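Local structure of putative polyketide synthase (Brevibacillus brevis, 6HP2) at residues A[158-172]-A[185-199]. The protein contributes an O-methyltransferase domain, bound here to S-adenosyl-L-homocysteine, to a trans-AT polyketide synthase probably involved in making the antibiotic bacillaene. Numbering follows the deposited sequence.
Sequences DAFPDLYDMIVGIEV and NISSSLNEEGTVLLI. With SAH (S-adenosyl-L-homocysteine), chain B.
Strand 166-170 pairs in parallel with strand 194-199 in the core of the methyltransferase domain, and the loop leading into the first strand packs on the end of helix 179-188. Between Asp165 and Glu171 the backbone ladder is regular: Ile167 N reaches Thr195 O, Ile167 O takes Leu197 N, and Gly169 repeats the pattern with Leu197 O and Ile199 N. On one sheet face Met166 SD meets Leu197 CD1 at 4.0 Å, while Ile170 CG2 lies alongside Ile199 CD1 at 3.8 Å; Phe88 of helix 70-88 packs over Met166, Val168 and Leu197. On the other face Ile167 CG1 stands beside its backbone N (chi1 -63°), carrying CD1 to Leu190 CD1 (3.9 Å) and Ile186 CG2. Helix 179-188 joins the two strands as a beta-alpha-beta crossover of the Rossmann-like methyltransferase fold. At its end the Asn185 amide stacks on the Phe160 ring, the planes 6° apart and Asn185 ND2 3.4 Å above the ring plane, over its centre. The same amide makes three hydrogen bonds to backbone atoms: Asn185 OD1 accepts from Phe160 N on a lone pair in the carbonyl plane (3.0 Å), and Asn185 ND2 donates to Asp158 O and to Ser155 O, a combination that fixes its flip. At the type I turn from Asn191 to Gly194, Asn191 N bonds to Tyr164 O almost straight, at 178°. Asn191 ND2 approaches Asp165 OD1 from above the carboxylate plane at 2.8 Å, and a water links that ND2 to Leu163 O; Asp165 OD2 accepts from the backbone N of Gln97 and Lys98. Where strand 166-170 runs out, Ile170 O accepts a hydrogen bond from the amino nitrogen of S-adenosyl-L-homocysteine (SAH N, 3.1 Å), and Val172 CG2 touches the ribose.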
ATOM      1  N   ASP A 158       2.874 -15.545  11.675  1.00 29.51           N
ATOM      2  CA  ASP A 158       2.931 -15.073  13.063  1.00 33.98           C
ATOM      3  C   ASP A 158       1.687 -14.254  13.399  1.00 28.23           C
ATOM      4  O   ASP A 158       1.426 -13.238  12.752  1.00 28.09           O
ATOM      5  CB  ASP A 158       4.179 -14.234  13.268  1.00 34.65           C
ATOM      6  CG  ASP A 158       5.476 -15.024  13.002  1.00 35.12           C
ATOM      7  OD1 ASP A 158       5.660 -16.072  13.631  1.00 40.11           O
ATOM      8  OD2 ASP A 158       6.261 -14.617  12.139  1.00 32.72           O
ATOM      9  N   ALA A 159       0.958 -14.665  14.434  1.00 35.17           N
ATOM     10  CA  ALA A 159      -0.285 -13.990  14.790  1.00 35.37           C
ATOM     11  C   ALA A 159       0.013 -12.558  15.201  1.00 34.87           C
ATOM     12  O   ALA A 159       0.991 -12.300  15.893  1.00 31.00           O
ATOM     13  CB  ALA A 159      -0.992 -14.729  15.938  1.00 38.59           C
ATOM     14  N   PHE A 160      -0.764 -11.615  14.698  1.00 32.85           N
ATOM     15  CA  PHE A 160      -0.616 -10.225  15.123  1.00 34.51           C
ATOM     16  C   PHE A 160      -0.929 -10.144  16.625  1.00 34.83           C
ATOM     17  O   PHE A 160      -1.756 -10.913  17.129  1.00 31.73           O
ATOM     18  CB  PHE A 160      -1.552  -9.281  14.348  1.00 27.90           C
ATOM     19  CG  PHE A 160      -1.401  -9.297  12.880  1.00 29.04           C
ATOM     20  CD1 PHE A 160      -0.173  -9.203  12.288  1.00 32.34           C
ATOM     21  CD2 PHE A 160      -2.518  -9.371  12.052  1.00 20.51           C
ATOM     22  CE1 PHE A 160      -0.077  -9.186  10.953  1.00 24.37           C
ATOM     23  CE2 PHE A 160      -2.390  -9.379  10.717  1.00 24.52           C
ATOM     24  CZ  PHE A 160      -1.177  -9.262  10.152  1.00 25.26           C
ATOM     25  N   PRO A 161      -0.202  -9.329  17.389  1.00 33.18           N
ATOM     26  CA  PRO A 161      -0.275  -9.464  18.845  1.00 33.12           C
ATOM     27  C   PRO A 161      -1.491  -8.831  19.476  1.00 42.49           C
ATOM     28  O   PRO A 161      -1.790  -9.178  20.617  1.00 60.24           O
ATOM     29  CB  PRO A 161       1.016  -8.795  19.329  1.00 36.61           C
ATOM     30  CG  PRO A 161       1.347  -7.831  18.275  1.00 36.60           C
ATOM     31  CD  PRO A 161       0.884  -8.439  16.980  1.00 34.49           C
ATOM     32  N   ASP A 162      -2.232  -7.972  18.783  1.00 35.66           N
ATOM     33  CA  ASP A 162      -3.280  -7.189  19.452  1.00 33.25           C
ATOM     34  C   ASP A 162      -4.533  -7.143  18.581  1.00 38.39           C
ATOM     35  O   ASP A 162      -4.642  -7.814  17.557  1.00 35.70           O
ATOM     36  CB  ASP A 162      -2.759  -5.785  19.765  1.00 42.47           C
ATOM     37  CG  ASP A 162      -3.322  -5.219  21.067  1.00 53.76           C
ATOM     38  OD1 ASP A 162      -4.432  -5.590  21.458  1.00 49.96           O
ATOM     39  OD2 ASP A 162      -2.642  -4.381  21.676  1.00 55.25           O
ATOM     40  N   LEU A 163      -5.517  -6.365  19.026  1.00 29.32           N
ATOM     41  CA  LEU A 163      -6.721  -6.075  18.259  1.00 31.27           C
ATOM     42  C   LEU A 163      -6.637  -4.632  17.817  1.00 30.76           C
ATOM     43  O   LEU A 163      -6.193  -3.774  18.590  1.00 36.60           O
ATOM     44  CB  LEU A 163      -7.982  -6.302  19.076  1.00 46.31           C
ATOM     45  CG  LEU A 163      -8.524  -7.732  19.192  1.00 72.92           C
ATOM     46  CD1 LEU A 163      -9.162  -8.162  17.880  1.00 95.04           C
ATOM     47  CD2 LEU A 163      -7.449  -8.705  19.588  1.00 96.64           C
ATOM     48  N   TYR A 164      -7.001  -4.380  16.566  1.00 26.64           N
ATOM     49  CA  TYR A 164      -6.746  -3.091  15.915  1.00 29.04           C
ATOM     50  C   TYR A 164      -8.010  -2.448  15.358  1.00 32.36           C
ATOM     51  O   TYR A 164      -8.880  -3.115  14.822  1.00 32.70           O
ATOM     52  CB  TYR A 164      -5.708  -3.215  14.787  1.00 27.93           C
ATOM     53  CG  TYR A 164      -4.422  -3.835  15.296  1.00 26.78           C
ATOM     54  CD1 TYR A 164      -3.469  -3.063  15.928  1.00 31.29           C
ATOM     55  CD2 TYR A 164      -4.204  -5.224  15.203  1.00 27.54           C
ATOM     56  CE1 TYR A 164      -2.295  -3.638  16.426  1.00 26.71           C
ATOM     57  CE2 TYR A 164      -2.984  -5.802  15.689  1.00 27.53           C
ATOM     58  CZ  TYR A 164      -2.078  -5.013  16.297  1.00 31.05           C
ATOM     59  OH  TYR A 164      -0.924  -5.602  16.808  1.00 32.07           O
ATOM     60  N   ASP A 165      -8.069  -1.126  15.440  1.00 25.80           N
ATOM     61  CA  ASP A 165      -9.121  -0.372  14.790  1.00 28.46           C
ATOM     62  C   ASP A 165      -8.818  -0.143  13.321  1.00 31.97           C
ATOM     63  O   ASP A 165      -9.732   0.067  12.521  1.00 27.49           O
ATOM     64  CB  ASP A 165      -9.276   0.957  15.517  1.00 34.24           C
ATOM     65  CG  ASP A 165      -9.461   0.768  16.993  1.00 41.70           C
ATOM     66  OD1 ASP A 165     -10.417   0.033  17.361  1.00 36.60           O
ATOM     67  OD2 ASP A 165      -8.595   1.283  17.786  1.00 38.22           O
ATOM     68  N   MET A 166      -7.546  -0.138  12.946  1.00 25.91           N
ATOM     69  CA  MET A 166      -7.171   0.056  11.558  1.00 25.27           C
ATOM     70  C   MET A 166      -6.002  -0.847  11.239  1.00 24.22           C
ATOM     71  O   MET A 166      -5.047  -0.916  12.030  1.00 22.89           O
ATOM     72  CB  MET A 166      -6.806   1.523  11.346  1.00 26.59           C
ATOM     73  CG  MET A 166      -6.449   1.866   9.904  1.00 35.37           C
ATOM     74  SD  MET A 166      -5.898   3.605   9.803  1.00 43.72           S
ATOM     75  CE  MET A 166      -7.395   4.432  10.233  1.00 44.91           C
ATOM     76  N   ILE A 167      -6.088  -1.554  10.097  1.00 19.66           N
ATOM     77  CA  ILE A 167      -5.025  -2.429   9.652  1.00 27.34           C
ATOM     78  C   ILE A 167      -4.644  -1.988   8.235  1.00 27.46           C
ATOM     79  O   ILE A 167      -5.516  -1.821   7.365  1.00 23.58           O
ATOM     80  CB  ILE A 167      -5.456  -3.908   9.689  1.00 27.21           C
ATOM     81  CG1 ILE A 167      -5.747  -4.322  11.092  1.00 25.39           C
ATOM     82  CG2 ILE A 167      -4.372  -4.801   9.041  1.00 27.37           C
ATOM     83  CD1 ILE A 167      -6.142  -5.786  11.350  1.00 27.32           C
ATOM     84  N   VAL A 168      -3.343  -1.789   8.007  1.00 21.83           N
ATOM     85  CA  VAL A 168      -2.856  -1.103   6.832  1.00 22.74           C
ATOM     86  C   VAL A 168      -1.895  -2.038   6.117  1.00 25.37           C
ATOM     87  O   VAL A 168      -0.963  -2.574   6.747  1.00 23.84           O
ATOM     88  CB  VAL A 168      -2.178   0.225   7.214  1.00 25.53           C
ATOM     89  CG1 VAL A 168      -1.565   0.861   5.963  1.00 26.22           C
ATOM     90  CG2 VAL A 168      -3.150   1.134   7.839  1.00 30.09           C
ATOM     91  N   GLY A 169      -2.136  -2.256   4.812  1.00 25.09           N
ATOM     92  CA  GLY A 169      -1.160  -2.977   3.985  1.00 27.85           C
ATOM     93  C   GLY A 169      -0.908  -2.283   2.669  1.00 21.62           C
ATOM     94  O   GLY A 169      -1.670  -2.472   1.697  1.00 25.33           O
ATOM     95  N   ILE A 170       0.126  -1.454   2.602  1.00 22.18           N
ATOM     96  CA  ILE A 170       0.406  -0.724   1.372  1.00 22.08           C
ATOM     97  C   ILE A 170       1.423  -1.500   0.526  1.00 27.54           C
ATOM     98  O   ILE A 170       2.570  -1.654   0.948  1.00 24.60           O
ATOM     99  CB  ILE A 170       0.962   0.675   1.689  1.00 25.90           C
ATOM    100  CG1 ILE A 170      -0.094   1.497   2.433  1.00 24.17           C
ATOM    101  CG2 ILE A 170       1.384   1.384   0.413  1.00 31.85           C
ATOM    102  CD1 ILE A 170       0.427   2.799   3.000  1.00 27.90           C
ATOM    103  N   GLU A 171       1.005  -1.998  -0.648  1.00 21.87           N
ATOM    104  CA  GLU A 171       1.858  -2.778  -1.557  1.00 26.35           C
ATOM    105  C   GLU A 171       2.504  -3.968  -0.852  1.00 23.42           C
ATOM    106  O   GLU A 171       3.688  -4.234  -1.043  1.00 26.12           O
ATOM    107  CB  GLU A 171       2.937  -1.915  -2.232  1.00 27.44           C
ATOM    108  CG  GLU A 171       2.405  -0.884  -3.211  1.00 31.36           C
ATOM    109  CD  GLU A 171       3.497  -0.330  -4.106  1.00 35.37           C
ATOM    110  OE1 GLU A 171       4.582  -0.943  -4.165  1.00 41.45           O
ATOM    111  OE2 GLU A 171       3.271   0.712  -4.752  1.00 29.39           O
ATOM    112  N   VAL A 172       1.737  -4.676  -0.027  1.00 22.82           N
ATOM    113  CA  VAL A 172       2.301  -5.793   0.711  1.00 29.53           C
ATOM    114  C   VAL A 172       1.758  -7.200   0.469  1.00 21.38           C
ATOM    115  O   VAL A 172       2.527  -8.157   0.541  1.00 22.89           O
ATOM    116  CB  VAL A 172       2.149  -5.544   2.227  1.00 26.52           C
ATOM    117  CG1 VAL A 172       2.530  -6.788   3.014  1.00 24.79           C
ATOM    118  CG2 VAL A 172       2.981  -4.349   2.662  1.00 27.97           C
ATOM    119  N   ASN A 185      -5.332 -13.836   9.680  1.00 26.04           N
ATOM    120  CA  ASN A 185      -4.628 -13.020  10.656  1.00 25.69           C
ATOM    121  C   ASN A 185      -5.250 -11.640  10.740  1.00 28.18           C
ATOM    122  O   ASN A 185      -5.548 -11.145  11.829  1.00 31.16           O
ATOM    123  CB  ASN A 185      -3.129 -12.952  10.284  1.00 27.93           C
ATOM    124  CG  ASN A 185      -2.207 -12.734  11.494  1.00 31.82           C
ATOM    125  OD1 ASN A 185      -2.643 -12.671  12.655  1.00 29.27           O
ATOM    126  ND2 ASN A 185      -0.919 -12.646  11.225  1.00 30.86           N
ATOM    127  N   ILE A 186      -5.506 -11.035   9.597  1.00 24.79           N
ATOM    128  CA  ILE A 186      -6.064  -9.681   9.559  1.00 22.02           C
ATOM    129  C   ILE A 186      -7.454  -9.657  10.186  1.00 26.16           C
ATOM    130  O   ILE A 186      -7.746  -8.858  11.094  1.00 27.39           O
ATOM    131  CB  ILE A 186      -6.109  -9.177   8.113  1.00 23.06           C
ATOM    132  CG1 ILE A 186      -4.696  -8.938   7.581  1.00 22.39           C
ATOM    133  CG2 ILE A 186      -7.063  -7.918   7.964  1.00 24.74           C
ATOM    134  CD1 ILE A 186      -4.678  -8.621   6.109  1.00 28.64           C
ATOM    135  N   SER A 187      -8.312 -10.584   9.756  1.00 28.90           N
ATOM    136  CA  SER A 187      -9.699 -10.567  10.219  1.00 30.89           C
ATOM    137  C   SER A 187      -9.797 -10.860  11.709  1.00 25.52           C
ATOM    138  O   SER A 187     -10.641 -10.287  12.416  1.00 31.77           O
ATOM    139  CB  SER A 187     -10.521 -11.596   9.418  1.00 42.06           C
ATOM    140  OG  SER A 187     -11.878 -11.525   9.794  1.00 47.72           O
ATOM    141  N   SER A 188      -8.995 -11.815  12.188  1.00 33.45           N
ATOM    142  CA  SER A 188      -8.969 -12.180  13.575  1.00 34.17           C
ATOM    143  C   SER A 188      -8.478 -11.054  14.468  1.00 29.54           C
ATOM    144  O   SER A 188      -8.808 -11.075  15.639  1.00 33.07           O
ATOM    145  CB  SER A 188      -8.073 -13.403  13.777  1.00 37.15           C
ATOM    146  OG  SER A 188      -8.729 -14.564  13.333  1.00 43.55           O
ATOM    147  N   SER A 189      -7.714 -10.087  13.948  1.00 27.89           N
ATOM    148  CA  SER A 189      -7.190  -8.981  14.734  1.00 34.41           C
ATOM    149  C   SER A 189      -7.879  -7.646  14.464  1.00 35.78           C
ATOM    150  O   SER A 189      -7.347  -6.590  14.867  1.00 31.92           O
ATOM    151  CB  SER A 189      -5.675  -8.802  14.471  1.00 31.11           C
ATOM    152  OG  SER A 189      -4.986  -9.926  14.917  1.00 38.97           O
ATOM    153  N   LEU A 190      -9.010  -7.648  13.783  1.00 27.12           N
ATOM    154  CA  LEU A 190      -9.709  -6.425  13.427  1.00 26.97           C
ATOM    155  C   LEU A 190     -10.924  -6.255  14.329  1.00 27.80           C
ATOM    156  O   LEU A 190     -11.800  -7.141  14.403  1.00 32.61           O
ATOM    157  CB  LEU A 190     -10.119  -6.442  11.962  1.00 34.39           C
ATOM    158  CG  LEU A 190     -10.695  -5.117  11.399  1.00 33.29           C
ATOM    159  CD1 LEU A 190      -9.704  -4.080  11.313  1.00 36.15           C
ATOM    160  CD2 LEU A 190     -11.354  -5.405  10.048  1.00 34.49           C
ATOM    161  N   ASN A 191     -10.995  -5.111  14.999  1.00 32.70           N
ATOM    162  CA  ASN A 191     -12.162  -4.836  15.828  1.00 40.57           C
ATOM    163  C   ASN A 191     -13.400  -4.741  14.936  1.00 36.74           C
ATOM    164  O   ASN A 191     -13.328  -4.337  13.772  1.00 30.48           O
ATOM    165  CB  ASN A 191     -11.968  -3.550  16.609  1.00 48.27           C
ATOM    166  CG  ASN A 191     -11.026  -3.726  17.809  1.00 52.76           C
ATOM    167  OD1 ASN A 191     -10.946  -4.799  18.407  1.00 47.66           O
ATOM    168  ND2 ASN A 191     -10.329  -2.659  18.176  1.00 41.16           N
ATOM    169  N   GLU A 192     -14.568  -5.054  15.510  1.00 48.52           N
ATOM    170  CA  GLU A 192     -15.796  -5.154  14.719  1.00 62.96           C
ATOM    171  C   GLU A 192     -16.020  -3.941  13.824  1.00 37.79           C
ATOM    172  O   GLU A 192     -16.473  -4.092  12.682  1.00 42.79           O
ATOM    173  CB  GLU A 192     -17.010  -5.324  15.644  1.00100.36           C
ATOM    174  CG  GLU A 192     -17.249  -6.739  16.126  1.00140.89           C
ATOM    175  CD  GLU A 192     -16.068  -7.299  16.895  1.00156.22           C
ATOM    176  OE1 GLU A 192     -15.199  -6.506  17.322  1.00158.77           O
ATOM    177  OE2 GLU A 192     -16.003  -8.535  17.067  1.00162.48           O
ATOM    178  N   GLU A 193     -15.809  -2.725  14.348  1.00 29.84           N
ATOM    179  CA  GLU A 193     -15.998  -1.492  13.569  1.00 47.03           C
ATOM    180  C   GLU A 193     -14.701  -1.020  12.877  1.00 35.15           C
ATOM    181  O   GLU A 193     -14.621   0.123  12.403  1.00 33.23           O
ATOM    182  CB  GLU A 193     -16.545  -0.384  14.466  1.00 72.58           C
ATOM    183  CG  GLU A 193     -17.879  -0.719  15.118  1.00110.86           C
ATOM    184  CD  GLU A 193     -19.022  -0.825  14.124  1.00125.17           C
ATOM    185  OE1 GLU A 193     -18.816  -0.511  12.933  1.00127.27           O
ATOM    186  OE2 GLU A 193     -20.133  -1.223  14.538  1.00132.13           O
ATOM    187  N   GLY A 194     -13.735  -1.837  12.820  1.00 36.38           N
ATOM    188  CA  GLY A 194     -12.461  -1.452  12.221  1.00 36.16           C
ATOM    189  C   GLY A 194     -12.435  -1.382  10.675  1.00 36.37           C
ATOM    190  O   GLY A 194     -13.342  -1.805   9.960  1.00 31.99           O
ATOM    191  N   THR A 195     -11.325  -0.827  10.155  1.00 26.23           N
ATOM    192  CA  THR A 195     -11.077  -0.711   8.729  1.00 20.42           C
ATOM    193  C   THR A 195      -9.771  -1.371   8.361  1.00 21.91           C
ATOM    194  O   THR A 195      -8.791  -1.306   9.122  1.00 25.27           O
ATOM    195  CB  THR A 195     -11.045   0.797   8.347  1.00 26.30           C
ATOM    196  OG1 THR A 195     -12.265   1.411   8.772  1.00 39.14           O
ATOM    197  CG2 THR A 195     -10.962   0.976   6.874  1.00 32.13           C
ATOM    198  N   VAL A 196      -9.793  -2.028   7.221  1.00 21.28           N
ATOM    199  CA  VAL A 196      -8.596  -2.481   6.548  1.00 19.41           C
ATOM    200  C   VAL A 196      -8.348  -1.572   5.341  1.00 29.16           C
ATOM    201  O   VAL A 196      -9.208  -1.433   4.471  1.00 24.69           O
ATOM    202  CB  VAL A 196      -8.677  -3.953   6.148  1.00 20.74           C
ATOM    203  CG1 VAL A 196      -7.275  -4.390   5.591  1.00 24.13           C
ATOM    204  CG2 VAL A 196      -9.130  -4.755   7.291  1.00 24.20           C
ATOM    205  N   LEU A 197      -7.129  -1.029   5.241  1.00 21.75           N
ATOM    206  CA  LEU A 197      -6.715  -0.199   4.122  1.00 16.92           C
ATOM    207  C   LEU A 197      -5.553  -0.876   3.394  1.00 23.15           C
ATOM    208  O   LEU A 197      -4.471  -1.103   3.963  1.00 23.24           O
ATOM    209  CB  LEU A 197      -6.343   1.191   4.608  1.00 18.57           C
ATOM    210  CG  LEU A 197      -7.392   1.986   5.313  1.00 25.78           C
ATOM    211  CD1 LEU A 197      -6.817   3.258   5.975  1.00 27.48           C
ATOM    212  CD2 LEU A 197      -8.497   2.364   4.355  1.00 27.34           C
ATOM    213  N   LEU A 198      -5.777  -1.168   2.130  1.00 20.48           N
ATOM    214  CA  LEU A 198      -4.769  -1.762   1.285  1.00 20.50           C
ATOM    215  C   LEU A 198      -4.493  -0.927   0.053  1.00 20.03           C
ATOM    216  O   LEU A 198      -5.374  -0.255  -0.486  1.00 21.53           O
ATOM    217  CB  LEU A 198      -5.211  -3.127   0.814  1.00 21.00           C
ATOM    218  CG  LEU A 198      -5.680  -4.108   1.813  1.00 20.33           C
ATOM    219  CD1 LEU A 198      -6.181  -5.360   1.016  1.00 27.35           C
ATOM    220  CD2 LEU A 198      -4.621  -4.519   2.750  1.00 26.58           C
ATOM    221  N   ILE A 199      -3.243  -1.015  -0.400  1.00 18.97           N
ATOM    222  CA  ILE A 199      -2.846  -0.632  -1.738  1.00 22.14           C
ATOM    223  C   ILE A 199      -2.278  -1.904  -2.325  1.00 24.43           C
ATOM    224  O   ILE A 199      -1.272  -2.412  -1.824  1.00 22.83           O
ATOM    225  CB  ILE A 199      -1.826   0.515  -1.782  1.00 23.20           C
ATOM    226  CG1 ILE A 199      -2.409   1.795  -1.153  1.00 24.32           C
ATOM    227  CG2 ILE A 199      -1.392   0.791  -3.228  1.00 29.15           C
ATOM    228  CD1 ILE A 199      -1.599   3.015  -1.359  1.00 25.05           C
TER
HETATM  229  N   SAH B2201       4.254  -0.416   3.269  1.00 29.00           N
HETATM  230  CA  SAH B2201       5.621   0.078   3.139  1.00 32.79           C
HETATM  231  CB  SAH B2201       6.546  -0.953   2.505  1.00 27.51           C
HETATM  232  CG  SAH B2201       6.026  -1.621   1.245  1.00 27.77           C
HETATM  233  SD  SAH B2201       7.306  -2.664   0.487  1.00 30.64           S
HETATM  234  C   SAH B2201       5.576   1.351   2.330  1.00 42.42           C
HETATM  235  O   SAH B2201       6.608   1.982   2.104  1.00 32.30           O
HETATM  236  OXT SAH B2201       4.497   1.759   1.914  1.00 42.69           O
HETATM  237  C5' SAH B2201       6.648  -4.267   1.003  1.00 30.88           C
HETATM  238  C4' SAH B2201       6.787  -4.495   2.507  1.00 29.67           C
HETATM  239  O4' SAH B2201       6.103  -5.722   2.846  1.00 31.28           O
HETATM  240  C3' SAH B2201       8.273  -4.762   2.915  1.00 28.14           C
HETATM  241  O3' SAH B2201       8.454  -4.027   4.135  1.00 26.61           O
HETATM  242  C2' SAH B2201       8.382  -6.265   3.163  1.00 27.70           C
HETATM  243  O2' SAH B2201       9.328  -6.645   4.119  1.00 27.74           O
HETATM  244  C1' SAH B2201       6.939  -6.563   3.628  1.00 29.59           C
HETATM  245  N9  SAH B2201       6.505  -7.954   3.525  1.00 26.86           N
HETATM  246  C8  SAH B2201       6.463  -8.750   2.416  1.00 26.91           C
HETATM  247  N7  SAH B2201       6.046  -9.954   2.821  1.00 22.86           N
HETATM  248  C5  SAH B2201       5.768  -9.908   4.146  1.00 25.52           C
HETATM  249  C6  SAH B2201       5.317 -10.842   5.071  1.00 24.69           C
HETATM  250  N6  SAH B2201       4.975 -12.093   4.766  1.00 24.22           N
HETATM  251  N1  SAH B2201       5.127 -10.451   6.364  1.00 24.10           N
HETATM  252  C2  SAH B2201       5.474  -9.180   6.784  1.00 22.21           C
HETATM  253  N3  SAH B2201       5.950  -8.278   5.867  1.00 23.52           N
HETATM  254  C4  SAH B2201       6.132  -8.653   4.594  1.00 22.96           C
HETATM  255  O   HOH W   1      -8.280  -2.406  20.296  1.00 53.35           O